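Local coordinates for uncharacterized protein (Aeromonas hydrophila J-1, PDB 6R1J) that is the AhlC component of a tripartite alpha-pore-forming toxin and, in its soluble form, probably awaits assembly with its partners into a membrane pore, at residues S9-N12 / M13-A16; Q209-G212 / S213-R217. The protein carries 3 engineered substitutions. All blocks are in the same frame, centred on the assembly; numbering follows the deposited sequence.

Interaction 1 (S9-N12 / M13-A16)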
ATOM      1  N   SER A   9       4.888  22.386  -4.461  1.00 32.86           N
ATOM      2  CA  SER A   9       3.729  21.938  -3.658  1.00 38.45           C
ATOM      3  C   SER A   9       2.473  22.379  -4.398  1.00 37.17           C
ATOM      4  O   SER A   9       1.562  21.566  -4.593  1.00 35.27           O
ATOM      5  CB  SER A   9       3.771  22.523  -2.273  1.00 37.74           C
ATOM      6  OG  SER A   9       4.844  21.999  -1.529  1.00 43.64           O
ATOM      7  N   ILE A  10       2.466  23.640  -4.831  1.00 35.36           N
ATOM      8  CA  ILE A  10       1.332  24.205  -5.595  1.00 34.87           C
ATOM      9  C   ILE A  10       1.101  23.387  -6.859  1.00 37.18           C
ATOM     10  O   ILE A  10      -0.039  22.955  -7.060  1.00 33.86           O
ATOM     11  CB  ILE A  10       1.534  25.702  -5.842  1.00 36.48           C
ATOM     12  CG1 ILE A  10       1.352  26.477  -4.543  1.00 36.88           C
ATOM     13  CG2 ILE A  10       0.595  26.176  -6.920  1.00 37.14           C
ATOM     14  CD1 ILE A  10       1.777  27.928  -4.622  1.00 38.03           C
ATOM     15  N   ALA A  11       2.140  23.128  -7.654  1.00 38.27           N
ATOM     16  CA  ALA A  11       2.016  22.412  -8.935  1.00 38.92           C
ATOM     17  C   ALA A  11       1.480  20.998  -8.688  1.00 38.47           C
ATOM     18  O   ALA A  11       0.558  20.564  -9.415  1.00 36.60           O
ATOM     19  CB  ALA A  11       3.349  22.400  -9.646  1.00 39.16           C
ATOM     20  N   ASN A  12       2.023  20.317  -7.688  1.00 35.02           N
ATOM     21  CA  ASN A  12       1.648  18.931  -7.328  1.00 33.93           C
ATOM     22  C   ASN A  12       0.189  18.909  -6.854  1.00 35.12           C
ATOM     23  O   ASN A  12      -0.528  17.981  -7.237  1.00 37.49           O
ATOM     24  CB  ASN A  12       2.614  18.353  -6.297  1.00 32.53           C
ATOM     25  CG  ASN A  12       4.008  18.171  -6.867  1.00 37.17           C
ATOM     26  OD1 ASN A  12       4.136  17.982  -8.065  1.00 36.48           O
ATOM     27  ND2 ASN A  12       5.030  18.248  -6.029  1.00 31.60           N
ATOM     28  N   MET A  13      -0.203  19.863  -6.031  1.00 35.06           N
ATOM     29  CA  MET A  13      -1.598  19.995  -5.547  1.00 36.78           C
ATOM     30  C   MET A  13      -2.538  20.218  -6.736  1.00 39.25           C
ATOM     31  O   MET A  13      -3.578  19.566  -6.757  1.00 36.34           O
ATOM     32  CB  MET A  13      -1.723  21.129  -4.549  1.00 37.00           C
ATOM     33  CG  MET A  13      -1.150  20.767  -3.199  1.00 38.54           C
ATOM     34  SD  MET A  13      -1.042  22.177  -2.077  1.00 39.17           S
ATOM     35  CE  MET A  13      -2.730  22.280  -1.508  1.00 40.56           C
ATOM     36  N   GLN A  14      -2.149  21.019  -7.730  1.00 38.79           N
ATOM     37  CA  GLN A  14      -2.979  21.265  -8.951  1.00 38.13           C
ATOM     38  C   GLN A  14      -3.188  19.954  -9.724  1.00 38.33           C
ATOM     39  O   GLN A  14      -4.338  19.654 -10.137  1.00 35.57           O
ATOM     40  CB  GLN A  14      -2.387  22.407  -9.793  1.00 39.16           C
ATOM     41  CG  GLN A  14      -2.542  23.774  -9.133  1.00 40.80           C
ATOM     42  CD  GLN A  14      -1.600  24.825  -9.677  1.00 46.34           C
ATOM     43  OE1 GLN A  14      -0.576  24.496 -10.242  1.00 39.27           O
ATOM     44  NE2 GLN A  14      -1.901  26.093  -9.434  1.00 43.63           N
ATOM     45  N   GLN A  15      -2.151  19.143  -9.873  1.00 38.29           N
ATOM     46  CA  GLN A  15      -2.282  17.826 -10.534  1.00 41.44           C
ATOM     47  C   GLN A  15      -3.173  16.909  -9.694  1.00 38.98           C
ATOM     48  O   GLN A  15      -4.035  16.238 -10.267  1.00 43.57           O
ATOM     49  CB  GLN A  15      -0.928  17.147 -10.678  1.00 44.83           C
ATOM     50  CG  GLN A  15      -1.016  15.675 -11.065  1.00 53.06           C
ATOM     51  CD  GLN A  15      -1.563  15.436 -12.460  1.00 59.98           C
ATOM     52  OE1 GLN A  15      -0.790  15.138 -13.382  1.00 51.53           O
ATOM     53  NE2 GLN A  15      -2.883  15.564 -12.635  1.00 49.78           N
ATOM     54  N   ALA A  16      -2.956  16.823  -8.387  1.00 37.24           N
ATOM     55  CA  ALA A  16      -3.737  15.863  -7.574  1.00 39.92           C
ATOM     56  C   ALA A  16      -5.225  16.245  -7.691  1.00 39.57           C
ATOM     57  O   ALA A  16      -6.063  15.329  -7.840  1.00 38.79           O
ATOM     58  CB  ALA A  16      -3.279  15.833  -6.146  1.00 32.82           C
TER

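Interaction 2 (Q209-G212 / S213-R217)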
ATOM      1  N   GLN A 209      -0.503  15.346   1.645  1.00 30.00           N
ATOM      2  CA  GLN A 209       0.974  15.346   1.870  1.00 34.83           C
ATOM      3  C   GLN A 209       1.568  16.628   1.230  1.00 29.00           C
ATOM      4  O   GLN A 209       2.301  17.317   1.907  1.00 30.88           O
ATOM      5  CB  GLN A 209       1.574  14.036   1.341  1.00 38.29           C
ATOM      6  CG  GLN A 209       3.086  13.850   1.575  1.00 42.98           C
ATOM      7  CD  GLN A 209       3.929  14.536   0.508  1.00 40.56           C
ATOM      8  OE1 GLN A 209       3.603  14.540  -0.676  1.00 37.60           O
ATOM      9  NE2 GLN A 209       4.999  15.180   0.939  1.00 40.53           N
ATOM     10  N   GLN A 210       1.265  16.933  -0.026  1.00 30.44           N
ATOM     11  CA  GLN A 210       1.753  18.160  -0.709  1.00 31.04           C
ATOM     12  C   GLN A 210       1.226  19.396   0.021  1.00 34.27           C
ATOM     13  O   GLN A 210       1.998  20.364   0.257  1.00 30.78           O
ATOM     14  CB  GLN A 210       1.338  18.137  -2.172  1.00 29.07           C
ATOM     15  CG  GLN A 210       1.940  16.974  -2.940  1.00 30.53           C
ATOM     16  CD  GLN A 210       3.412  17.166  -3.242  1.00 34.06           C
ATOM     17  OE1 GLN A 210       3.892  18.301  -3.271  1.00 33.11           O
ATOM     18  NE2 GLN A 210       4.104  16.053  -3.453  1.00 34.35           N
ATOM     19  N   PHE A 211      -0.038  19.386   0.435  1.00 32.37           N
ATOM     20  CA  PHE A 211      -0.608  20.527   1.187  1.00 32.19           C
ATOM     21  C   PHE A 211       0.213  20.690   2.471  1.00 33.60           C
ATOM     22  O   PHE A 211       0.501  21.820   2.915  1.00 31.60           O
ATOM     23  CB  PHE A 211      -2.089  20.285   1.514  1.00 33.58           C
ATOM     24  CG  PHE A 211      -2.947  21.508   1.697  1.00 31.83           C
ATOM     25  CD1 PHE A 211      -2.416  22.780   1.852  1.00 35.56           C
ATOM     26  CD2 PHE A 211      -4.329  21.374   1.733  1.00 34.26           C
ATOM     27  CE1 PHE A 211      -3.240  23.902   1.951  1.00 34.19           C
ATOM     28  CE2 PHE A 211      -5.151  22.483   1.918  1.00 33.86           C
ATOM     29  CZ  PHE A 211      -4.611  23.745   2.015  1.00 34.94           C
ATOM     30  N   GLY A 212       0.515  19.578   3.147  1.00 31.72           N
ATOM     31  CA  GLY A 212       1.310  19.626   4.393  1.00 31.82           C
ATOM     32  C   GLY A 212       2.683  20.277   4.146  1.00 30.78           C
ATOM     33  O   GLY A 212       3.186  21.000   5.024  1.00 28.51           O
ATOM     34  N   SER A 213       3.323  19.982   3.015  1.00 32.22           N
ATOM     35  CA  SER A 213       4.646  20.573   2.685  1.00 32.98           C
ATOM     36  C   SER A 213       4.466  22.083   2.516  1.00 31.99           C
ATOM     37  O   SER A 213       5.305  22.856   3.001  1.00 31.74           O
ATOM     38  CB  SER A 213       5.237  19.935   1.476  1.00 35.23           C
ATOM     39  OG  SER A 213       5.609  18.608   1.787  1.00 41.53           O
ATOM     40  N   LEU A 214       3.385  22.495   1.863  1.00 32.13           N
ATOM     41  CA  LEU A 214       3.061  23.936   1.715  1.00 32.16           C
ATOM     42  C   LEU A 214       2.865  24.583   3.091  1.00 30.88           C
ATOM     43  O   LEU A 214       3.472  25.655   3.350  1.00 29.83           O
ATOM     44  CB  LEU A 214       1.856  24.092   0.786  1.00 31.95           C
ATOM     45  CG  LEU A 214       1.375  25.527   0.529  1.00 35.77           C
ATOM     46  CD1 LEU A 214       0.655  25.604  -0.820  1.00 41.05           C
ATOM     47  CD2 LEU A 214       0.455  26.019   1.634  1.00 34.46           C
ATOM     48  N   ILE A 215       2.069  23.971   3.964  1.00 32.63           N
ATOM     49  CA  ILE A 215       1.772  24.515   5.321  1.00 30.52           C
ATOM     50  C   ILE A 215       3.061  24.626   6.134  1.00 29.16           C
ATOM     51  O   ILE A 215       3.235  25.618   6.825  1.00 29.45           O
ATOM     52  CB  ILE A 215       0.700  23.632   5.981  1.00 33.23           C
ATOM     53  CG1 ILE A 215      -0.664  23.921   5.340  1.00 34.50           C
ATOM     54  CG2 ILE A 215       0.670  23.780   7.494  1.00 33.54           C
ATOM     55  CD1 ILE A 215      -1.730  22.862   5.688  1.00 36.46           C
ATOM     56  N   ASP A 216       3.913  23.593   6.117  1.00 31.09           N
ATOM     57  CA  ASP A 216       5.177  23.630   6.891  1.00 31.50           C
ATOM     58  C   ASP A 216       6.050  24.816   6.399  1.00 29.25           C
ATOM     59  O   ASP A 216       6.654  25.458   7.218  1.00 31.74           O
ATOM     60  CB  ASP A 216       5.937  22.306   6.808  1.00 32.64           C
ATOM     61  CG  ASP A 216       5.250  21.114   7.470  1.00 37.98           C
ATOM     62  OD1 ASP A 216       4.294  21.325   8.284  1.00 41.67           O
ATOM     63  OD2 ASP A 216       5.634  19.996   7.123  1.00 41.32           O
ATOM     64  N   ARG A 217       6.036  25.121   5.118  1.00 31.34           N
ATOM     65  CA  ARG A 217       6.891  26.207   4.558  1.00 32.97           C
ATOM     66  C   ARG A 217       6.256  27.555   4.883  1.00 33.48           C
ATOM     67  O   ARG A 217       6.984  28.467   5.252  1.00 31.56           O
ATOM     68  CB  ARG A 217       7.073  26.067   3.046  1.00 32.00           C
ATOM     69  CG  ARG A 217       7.952  27.151   2.433  1.00 35.06           C
ATOM     70  CD  ARG A 217       9.267  27.369   3.185  1.00 35.02           C
ATOM     71  NE  ARG A 217      10.068  26.149   3.275  1.00 36.74           N
ATOM     72  CZ  ARG A 217      11.074  25.796   2.442  1.00 41.02           C
ATOM     73  NH1 ARG A 217      11.720  24.664   2.638  1.00 35.63           N
ATOM     74  NH2 ARG A 217      11.468  26.578   1.452  1.00 37.36           N
TER

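Interaction 1 (S9-N12 / M13-A16)
Over one face of the Gln14 amide sit two atoms of Ile10, the methyl CG2 and the carbonyl oxygen, while Gln14 OE1 lies 3.6 Å from Ala11 CA. This is the i to i+4 relation of an alpha-helix, here within the N-terminal helix 5-21 of an almost wholly helical toxin subunit. The evidence for a face approach is the distance from Ile10 CG2 to Gln14 CD, 3.8 Å, taken along a line only about 27° from the normal of the amide plane. Gln14 NE2 is slightly nearer the same CG2, at 3.5 Å. With CG beside its own backbone N and the chain extended beyond it (chi2 161°), Gln14 runs next to Ile10 in the same direction.

Met13 uses the same first rotation to lay its methylenes against the Ser9 carbonyl before bending at chi3. Four backbone bonds fix the turn, the shortest running from Met13 N to Ser9 O at 2.8 Å.

Beyond the turn, Ile10 packs on Leu45, Val48 and Gln49 of helix 28-70, and Ser9 OG bonds back to Ile5 O. The Gln15 amide is gripped at both ends, OE1 by Ser24 N and NE2 by Ser22 O of the second subunit. Closest to the Ser9 oxygen among the Met13 side-chain atoms is CG, with Met13 CG to Ser9 O measuring 3.2 Å.

Interaction 2 (Q209-G212 / S213-R217)
Phe211 swings its ring away from its own backbone N (chi1 -153°), and Ile215 folds CG1 back beside its amide (chi1 -74°), which lets the two side chains cross one turn apart on helix 163-236. The touching atoms are Phe211 CD1 and Ile215 CD1, 3.9 Å apart, in an oblique approach. Leu214 CD2 instead meets the rim of the ring, close to level with it, at 4.3 Å from Phe211 CE1. The alpha-helical bonding beneath is regular: Ile215 N reaches Phe211 O at 2.9 Å.

On the polar side, the Gly212 carbonyl oxygen lies almost squarely over the face of the Asp216 carboxylate, 3.2 Å from Asp216 CG. It also accepts the Asp216 backbone N-H at 2.9 Å.

Within the bundle, Phe211 also meets Val40 and Leu44 of helix 28-70, and with Ile215 it touches Ser106 and Asn110 of helix 78-157. The chemistry thus divides the turn: the apolar Phe211, Leu214 and Ile215 face the bundle interior, while Asp216 stays on the exposed side, where solvent would be expected to ease the crowding of its carboxylate oxygens against the Gly212 acceptor.

Interactions 1 and 2 lie on different helices, 5-21 and 163-236, yet their centres are 11 Å apart and they touch directly. Met13 CE sits over the ring face of Phe211, 3.3 Å from its CG, and Val40 of helix 28-70 meets both side chains. Beside this apolar join, Asn12 ND2 probably donates a hydrogen bond to Gln210 OE1 at 3.0 Å. Both turns also face the second subunit, through the Gln15 amide and through an Arg217 salt bridge to Glu184 of that subunit. Neither contact coordinates sodium, the Gln14 and Asp216 side chains being about 9 and 11 Å from a bound ion; however, Arg217 NH2 bonds to the carbonyl oxygen of Asp264, a sodium-site residue.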